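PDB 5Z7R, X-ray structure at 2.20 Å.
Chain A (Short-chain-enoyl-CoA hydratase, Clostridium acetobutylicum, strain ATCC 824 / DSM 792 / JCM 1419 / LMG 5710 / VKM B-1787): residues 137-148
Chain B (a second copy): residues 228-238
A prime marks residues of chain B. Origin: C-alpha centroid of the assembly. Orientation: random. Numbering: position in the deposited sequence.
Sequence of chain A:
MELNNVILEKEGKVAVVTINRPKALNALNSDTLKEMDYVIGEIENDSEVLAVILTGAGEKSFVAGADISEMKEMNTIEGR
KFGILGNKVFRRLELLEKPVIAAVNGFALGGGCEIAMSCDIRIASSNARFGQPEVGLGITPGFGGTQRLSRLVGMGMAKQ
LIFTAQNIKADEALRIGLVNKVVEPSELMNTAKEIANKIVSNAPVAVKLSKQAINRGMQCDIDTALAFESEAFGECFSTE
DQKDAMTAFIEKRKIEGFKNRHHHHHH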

ATOM      1  N   LEU A 137     -18.711  25.184   8.085  1.00 34.84           N
ATOM      2  CA  LEU A 137     -17.826  26.358   8.028  1.00 37.56           C
ATOM      3  C   LEU A 137     -17.016  26.485   6.704  1.00 38.04           C
ATOM      4  O   LEU A 137     -16.094  27.303   6.593  1.00 39.65           O
ATOM      5  CB  LEU A 137     -16.885  26.358   9.252  1.00 38.79           C
ATOM      6  CG  LEU A 137     -17.627  26.137  10.595  1.00 40.58           C
ATOM      7  CD1 LEU A 137     -17.348  24.770  11.184  1.00 42.22           C
ATOM      8  CD2 LEU A 137     -17.267  27.156  11.650  1.00 42.58           C
ATOM      9  N   GLY A 138     -17.384  25.695   5.698  1.00 34.86           N
ATOM     10  CA  GLY A 138     -16.752  25.760   4.403  1.00 31.31           C
ATOM     11  C   GLY A 138     -15.363  25.180   4.367  1.00 29.71           C
ATOM     12  O   GLY A 138     -14.609  25.474   3.451  1.00 29.46           O
ATOM     13  N   ILE A 139     -15.044  24.346   5.352  1.00 29.42           N
ATOM     14  CA  ILE A 139     -13.810  23.568   5.365  1.00 29.51           C
ATOM     15  C   ILE A 139     -14.030  22.066   5.573  1.00 30.68           C
ATOM     16  O   ILE A 139     -15.060  21.638   6.072  1.00 32.84           O
ATOM     17  CB  ILE A 139     -12.845  24.010   6.501  1.00 30.04           C
ATOM     18  CG1 ILE A 139     -13.586  24.261   7.823  1.00 26.87           C
ATOM     19  CG2 ILE A 139     -12.041  25.243   6.108  1.00 31.66           C
ATOM     20  CD1 ILE A 139     -12.614  24.292   8.972  1.00 26.18           C
ATOM     21  N   THR A 140     -13.020  21.276   5.198  1.00 31.45           N
ATOM     22  CA  THR A 140     -12.957  19.864   5.551  1.00 31.24           C
ATOM     23  C   THR A 140     -12.336  19.802   6.925  1.00 28.76           C
ATOM     24  O   THR A 140     -11.711  20.751   7.345  1.00 27.05           O
ATOM     25  CB  THR A 140     -11.976  19.081   4.657  1.00 29.34           C
ATOM     26  OG1 THR A 140     -10.632  19.478   4.961  1.00 27.50           O
ATOM     27  CG2 THR A 140     -12.255  19.324   3.182  1.00 28.85           C
ATOM     28  N   PRO A 141     -12.470  18.665   7.595  1.00 27.70           N
ATOM     29  CA  PRO A 141     -11.635  18.434   8.744  1.00 28.52           C
ATOM     30  C   PRO A 141     -10.174  18.740   8.397  1.00 27.37           C
ATOM     31  O   PRO A 141      -9.753  18.474   7.290  1.00 31.00           O
ATOM     32  CB  PRO A 141     -11.874  16.946   9.043  1.00 28.51           C
ATOM     33  CG  PRO A 141     -13.315  16.731   8.606  1.00 27.33           C
ATOM     34  CD  PRO A 141     -13.486  17.599   7.407  1.00 28.33           C
ATOM     35  N   GLY A 142      -9.441  19.314   9.345  1.00 26.00           N
ATOM     36  CA  GLY A 142      -8.076  19.812   9.151  1.00 24.70           C
ATOM     37  C   GLY A 142      -7.028  19.169  10.032  1.00 24.86           C
ATOM     38  O   GLY A 142      -5.848  19.353   9.799  1.00 26.10           O
ATOM     39  N   PHE A 143      -7.417  18.383  11.026  1.00 26.14           N
ATOM     40  CA  PHE A 143      -6.431  17.728  11.912  1.00 27.20           C
ATOM     41  C   PHE A 143      -6.613  16.206  11.938  1.00 26.72           C
ATOM     42  O   PHE A 143      -6.416  15.561  12.980  1.00 25.23           O
ATOM     43  CB  PHE A 143      -6.528  18.248  13.365  1.00 30.60           C
ATOM     44  CG  PHE A 143      -6.355  19.737  13.534  1.00 31.91           C
ATOM     45  CD1 PHE A 143      -5.583  20.504  12.659  1.00 34.02           C
ATOM     46  CD2 PHE A 143      -6.909  20.368  14.638  1.00 35.14           C
ATOM     47  CE1 PHE A 143      -5.418  21.865  12.845  1.00 33.43           C
ATOM     48  CE2 PHE A 143      -6.732  21.736  14.846  1.00 35.82           C
ATOM     49  CZ  PHE A 143      -5.988  22.483  13.944  1.00 34.18           C
ATOM     50  N   GLY A 144      -6.984  15.635  10.794  1.00 25.43           N
ATOM     51  CA  GLY A 144      -6.967  14.199  10.608  1.00 25.61           C
ATOM     52  C   GLY A 144      -8.355  13.624  10.458  1.00 26.76           C
ATOM     53  O   GLY A 144      -8.509  12.475  10.102  1.00 28.89           O
ATOM     54  N   GLY A 145      -9.374  14.430  10.665  1.00 26.68           N
ATOM     55  CA  GLY A 145     -10.747  13.924  10.699  1.00 28.18           C
ATOM     56  C   GLY A 145     -11.120  13.022   9.537  1.00 27.92           C
ATOM     57  O   GLY A 145     -11.770  11.987   9.751  1.00 25.89           O
ATOM     58  N   THR A 146     -10.708  13.410   8.321  1.00 26.19           N
ATOM     59  CA  THR A 146     -11.101  12.744   7.076  1.00 22.99           C
ATOM     60  C   THR A 146     -10.469  11.378   6.980  1.00 23.17           C
ATOM     61  O   THR A 146     -10.864  10.572   6.158  1.00 25.24           O
ATOM     62  CB  THR A 146     -10.682  13.545   5.814  1.00 22.97           C
ATOM     63  OG1 THR A 146      -9.250  13.632   5.692  1.00 21.61           O
ATOM     64  CG2 THR A 146     -11.279  14.943   5.827  1.00 23.72           C
ATOM     65  N   GLN A 147      -9.469  11.122   7.812  1.00 21.91           N
ATOM     66  CA  GLN A 147      -8.754   9.879   7.760  1.00 20.82           C
ATOM     67  C   GLN A 147      -9.012   8.967   8.959  1.00 21.83           C
ATOM     68  O   GLN A 147      -9.144   7.733   8.801  1.00 23.37           O
ATOM     69  CB  GLN A 147      -7.254  10.156   7.691  1.00 20.24           C
ATOM     70  CG  GLN A 147      -6.790  10.852   6.433  1.00 20.92           C
ATOM     71  CD  GLN A 147      -7.484  10.338   5.180  1.00 21.35           C
ATOM     72  OE1 GLN A 147      -7.470   9.134   4.898  1.00 20.26           O
ATOM     73  NE2 GLN A 147      -8.103  11.256   4.426  1.00 20.97           N
ATOM     74  N   ARG A 148      -9.030   9.550  10.154  1.00 19.85           N
ATOM     75  CA  ARG A 148      -9.107   8.767  11.344  1.00 20.50           C
ATOM     76  C   ARG A 148     -10.572   8.252  11.565  1.00 21.10           C
ATOM     77  O   ARG A 148     -10.782   7.120  11.964  1.00 20.75           O
ATOM     78  CB  ARG A 148      -8.526   9.534  12.542  1.00 18.79           C
ATOM     79  CG  ARG A 148      -6.981   9.573  12.558  1.00 18.50           C
ATOM     80  CD  ARG A 148      -6.365   9.960  13.899  1.00 18.28           C
ATOM     81  NE  ARG A 148      -4.908   9.942  13.848  1.00 18.56           N
ATOM     82  CZ  ARG A 148      -4.149  11.012  13.535  1.00 18.16           C
ATOM     83  NH1 ARG A 148      -4.703  12.173  13.276  1.00 19.03           N
ATOM     84  NH2 ARG A 148      -2.836  10.919  13.451  1.00 16.71           N
TER
ATOM     85  N   PHE B 228      -2.523  14.168   2.298  1.00 20.23           N
ATOM     86  CA  PHE B 228      -3.574  14.385   1.328  1.00 19.26           C
ATOM     87  C   PHE B 228      -4.628  15.384   1.887  1.00 20.08           C
ATOM     88  O   PHE B 228      -4.971  16.399   1.241  1.00 21.12           O
ATOM     89  CB  PHE B 228      -4.217  13.047   0.902  1.00 18.99           C
ATOM     90  CG  PHE B 228      -5.087  13.183  -0.303  1.00 17.19           C
ATOM     91  CD1 PHE B 228      -6.226  13.947  -0.252  1.00 16.74           C
ATOM     92  CD2 PHE B 228      -4.740  12.585  -1.499  1.00 17.20           C
ATOM     93  CE1 PHE B 228      -7.028  14.113  -1.368  1.00 17.09           C
ATOM     94  CE2 PHE B 228      -5.527  12.741  -2.627  1.00 16.32           C
ATOM     95  CZ  PHE B 228      -6.667  13.506  -2.571  1.00 16.62           C
ATOM     96  N   GLU B 229      -5.146  15.109   3.081  1.00 20.64           N
ATOM     97  CA  GLU B 229      -6.089  16.026   3.724  1.00 21.62           C
ATOM     98  C   GLU B 229      -5.647  17.516   3.756  1.00 21.17           C
ATOM     99  O   GLU B 229      -6.420  18.407   3.418  1.00 23.18           O
ATOM    100  CB  GLU B 229      -6.396  15.550   5.146  1.00 22.56           C
ATOM    101  CG  GLU B 229      -7.409  16.413   5.900  1.00 23.57           C
ATOM    102  CD  GLU B 229      -7.436  16.087   7.380  1.00 24.92           C
ATOM    103  OE1 GLU B 229      -8.182  15.135   7.763  1.00 22.77           O
ATOM    104  OE2 GLU B 229      -6.701  16.752   8.157  1.00 23.85           O
ATOM    105  N   SER B 230      -4.426  17.805   4.157  1.00 22.03           N
ATOM    106  CA  SER B 230      -4.026  19.213   4.297  1.00 22.37           C
ATOM    107  C   SER B 230      -4.002  19.920   2.944  1.00 24.41           C
ATOM    108  O   SER B 230      -4.451  21.070   2.820  1.00 25.38           O
ATOM    109  CB  SER B 230      -2.686  19.330   5.003  1.00 22.03           C
ATOM    110  OG  SER B 230      -2.798  18.924   6.352  1.00 24.71           O
ATOM    111  N   GLU B 231      -3.533  19.232   1.904  1.00 23.97           N
ATOM    112  CA  GLU B 231      -3.697  19.791   0.563  1.00 23.13           C
ATOM    113  C   GLU B 231      -5.146  20.159   0.283  1.00 23.62           C
ATOM    114  O   GLU B 231      -5.440  21.208  -0.317  1.00 23.90           O
ATOM    115  CB  GLU B 231      -3.216  18.827  -0.513  1.00 23.50           C
ATOM    116  CG  GLU B 231      -1.805  18.293  -0.313  1.00 24.35           C
ATOM    117  CD  GLU B 231      -0.746  19.374  -0.191  1.00 25.46           C
ATOM    118  OE1 GLU B 231      -0.995  20.531  -0.667  1.00 24.53           O
ATOM    119  OE2 GLU B 231       0.343  19.036   0.348  1.00 25.13           O
ATOM    120  N   ALA B 232      -6.078  19.312   0.668  1.00 24.07           N
ATOM    121  CA  ALA B 232      -7.457  19.609   0.290  1.00 25.32           C
ATOM    122  C   ALA B 232      -8.015  20.694   1.200  1.00 26.12           C
ATOM    123  O   ALA B 232      -8.836  21.508   0.795  1.00 23.05           O
ATOM    124  CB  ALA B 232      -8.306  18.362   0.329  1.00 23.89           C
ATOM    125  N   PHE B 233      -7.589  20.639   2.454  1.00 28.63           N
ATOM    126  CA  PHE B 233      -7.925  21.631   3.455  1.00 29.82           C
ATOM    127  C   PHE B 233      -7.452  23.019   2.972  1.00 28.93           C
ATOM    128  O   PHE B 233      -8.213  23.972   2.966  1.00 31.96           O
ATOM    129  CB  PHE B 233      -7.223  21.254   4.765  1.00 31.38           C
ATOM    130  CG  PHE B 233      -7.614  22.096   5.946  1.00 32.91           C
ATOM    131  CD1 PHE B 233      -8.929  22.142   6.375  1.00 34.27           C
ATOM    132  CD2 PHE B 233      -6.653  22.811   6.654  1.00 35.26           C
ATOM    133  CE1 PHE B 233      -9.292  22.896   7.480  1.00 36.72           C
ATOM    134  CE2 PHE B 233      -7.011  23.579   7.767  1.00 38.11           C
ATOM    135  CZ  PHE B 233      -8.333  23.618   8.185  1.00 36.04           C
ATOM    136  N   GLY B 234      -6.214  23.123   2.543  1.00 26.34           N
ATOM    137  CA  GLY B 234      -5.771  24.368   1.887  1.00 29.81           C
ATOM    138  C   GLY B 234      -6.737  24.914   0.828  1.00 29.34           C
ATOM    139  O   GLY B 234      -7.230  26.050   0.917  1.00 29.20           O
ATOM    140  N   GLU B 235      -7.044  24.095  -0.164  1.00 27.89           N
ATOM    141  CA  GLU B 235      -7.942  24.528  -1.210  1.00 29.85           C
ATOM    142  C   GLU B 235      -9.180  25.256  -0.689  1.00 31.42           C
ATOM    143  O   GLU B 235      -9.634  26.198  -1.324  1.00 33.02           O
ATOM    144  CB  GLU B 235      -8.363  23.359  -2.109  1.00 30.19           C
ATOM    145  CG  GLU B 235      -7.198  22.840  -2.931  1.00 32.27           C
ATOM    146  CD  GLU B 235      -7.448  21.509  -3.613  1.00 34.10           C
ATOM    147  OE1 GLU B 235      -7.735  21.527  -4.831  1.00 34.45           O
ATOM    148  OE2 GLU B 235      -7.306  20.458  -2.944  1.00 33.00           O
ATOM    149  N   CYS B 236      -9.738  24.811   0.437  1.00 32.14           N
ATOM    150  CA  CYS B 236     -10.970  25.406   0.968  1.00 33.56           C
ATOM    151  C   CYS B 236     -10.836  26.900   1.300  1.00 32.39           C
ATOM    152  O   CYS B 236     -11.800  27.660   1.171  1.00 32.89           O
ATOM    153  CB  CYS B 236     -11.436  24.644   2.216  1.00 35.36           C
ATOM    154  SG  CYS B 236     -11.932  22.928   1.879  1.00 37.67           S
ATOM    155  N   PHE B 237      -9.656  27.321   1.730  1.00 30.87           N
ATOM    156  CA  PHE B 237      -9.470  28.710   2.142  1.00 32.65           C
ATOM    157  C   PHE B 237      -9.367  29.652   0.951  1.00 35.87           C
ATOM    158  O   PHE B 237      -9.043  30.824   1.118  1.00 36.68           O
ATOM    159  CB  PHE B 237      -8.260  28.847   3.057  1.00 32.59           C
ATOM    160  CG  PHE B 237      -8.489  28.262   4.426  1.00 32.73           C
ATOM    161  CD1 PHE B 237      -8.232  26.917   4.680  1.00 30.54           C
ATOM    162  CD2 PHE B 237      -9.031  29.044   5.446  1.00 35.52           C
ATOM    163  CE1 PHE B 237      -8.497  26.369   5.920  1.00 32.93           C
ATOM    164  CE2 PHE B 237      -9.284  28.499   6.702  1.00 34.52           C
ATOM    165  CZ  PHE B 237      -9.017  27.155   6.941  1.00 34.05           C
ATOM    166  N   SER B 238      -9.668  29.153  -0.248  1.00 36.40           N
ATOM    167  CA  SER B 238      -9.626  29.975  -1.433  1.00 36.28           C
ATOM    168  C   SER B 238     -11.030  30.285  -1.877  1.00 35.88           C
ATOM    169  O   SER B 238     -11.228  30.871  -2.935  1.00 33.31           O
ATOM    170  CB  SER B 238      -8.862  29.254  -2.549  1.00 37.41           C
ATOM    171  OG  SER B 238      -9.651  28.242  -3.152  1.00 39.19           O
TER

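The apolar centre is the ring of Phe233′, against which the loop of chain A packs. Gly142 lies over one face: its CA sits 3.7 Å from the ring centroid, 11° off the normal, a CH-pi contact. Glycine is what allows this, since an ideal CB on Gly142 would come within 2.6 Å of Phe233′ CZ. The CA-to-CB bond of Phe233′ points sideways, and its t rotamer (chi1 -173°) brings the ring nearer the loop. At the ring edge, the carbonyl Thr140 O meets Phe233′ CE1 at 3.2 Å, where the polarised C-H rim tolerates an oxygen.

Ile139 extends the apolar surface along the helix. Its CA-to-CB bond points toward chain B, and its branched side chain serves three neighbours: CB lies 3.9 Å from Phe233′ CE1, while CG2 lies 4.0 Å from Cys236′ CB and 3.7 Å from Phe237′ CZ. Cys236′ points its CA-to-CB bond toward the loop, with Gly138 O 3.5 Å from Cys236′ CB, and its SG packs 3.8 Å from Thr140 CG2. The hydroxyl of Thr140 stays satisfied within the loop, Thr140 OG1 donating to Pro141 O at 2.7 Å, while Thr140 OG1 also lies 3.5 Å from Phe233′ CD1.

The stretches bury 555 Å² between them, both sides summed; Glu229′ gives the largest share, 124 Å², ahead of Phe233′ at 83 Å². One helical turn before Phe233′, Glu229′ forms the polar edge. Its extended side chain, t at chi1 and chi2, carries the carboxylate to the start of a chain A helix. Gly144 N donates to Glu229′ OE2 (2.9 Å); Thr146 N and Thr146 OG1 both donate to Glu229′ OE1, at 3.1 and 2.8 Å. Free amides at a helix start suit a buried acid. Gly144, the N-cap residue, has a phi of 113° and backbone angles that call for glycine. Thr146 adds a hydroxyl to its amide, and Gln147 NE2 donates to Thr146 OG1 at 2.9 Å.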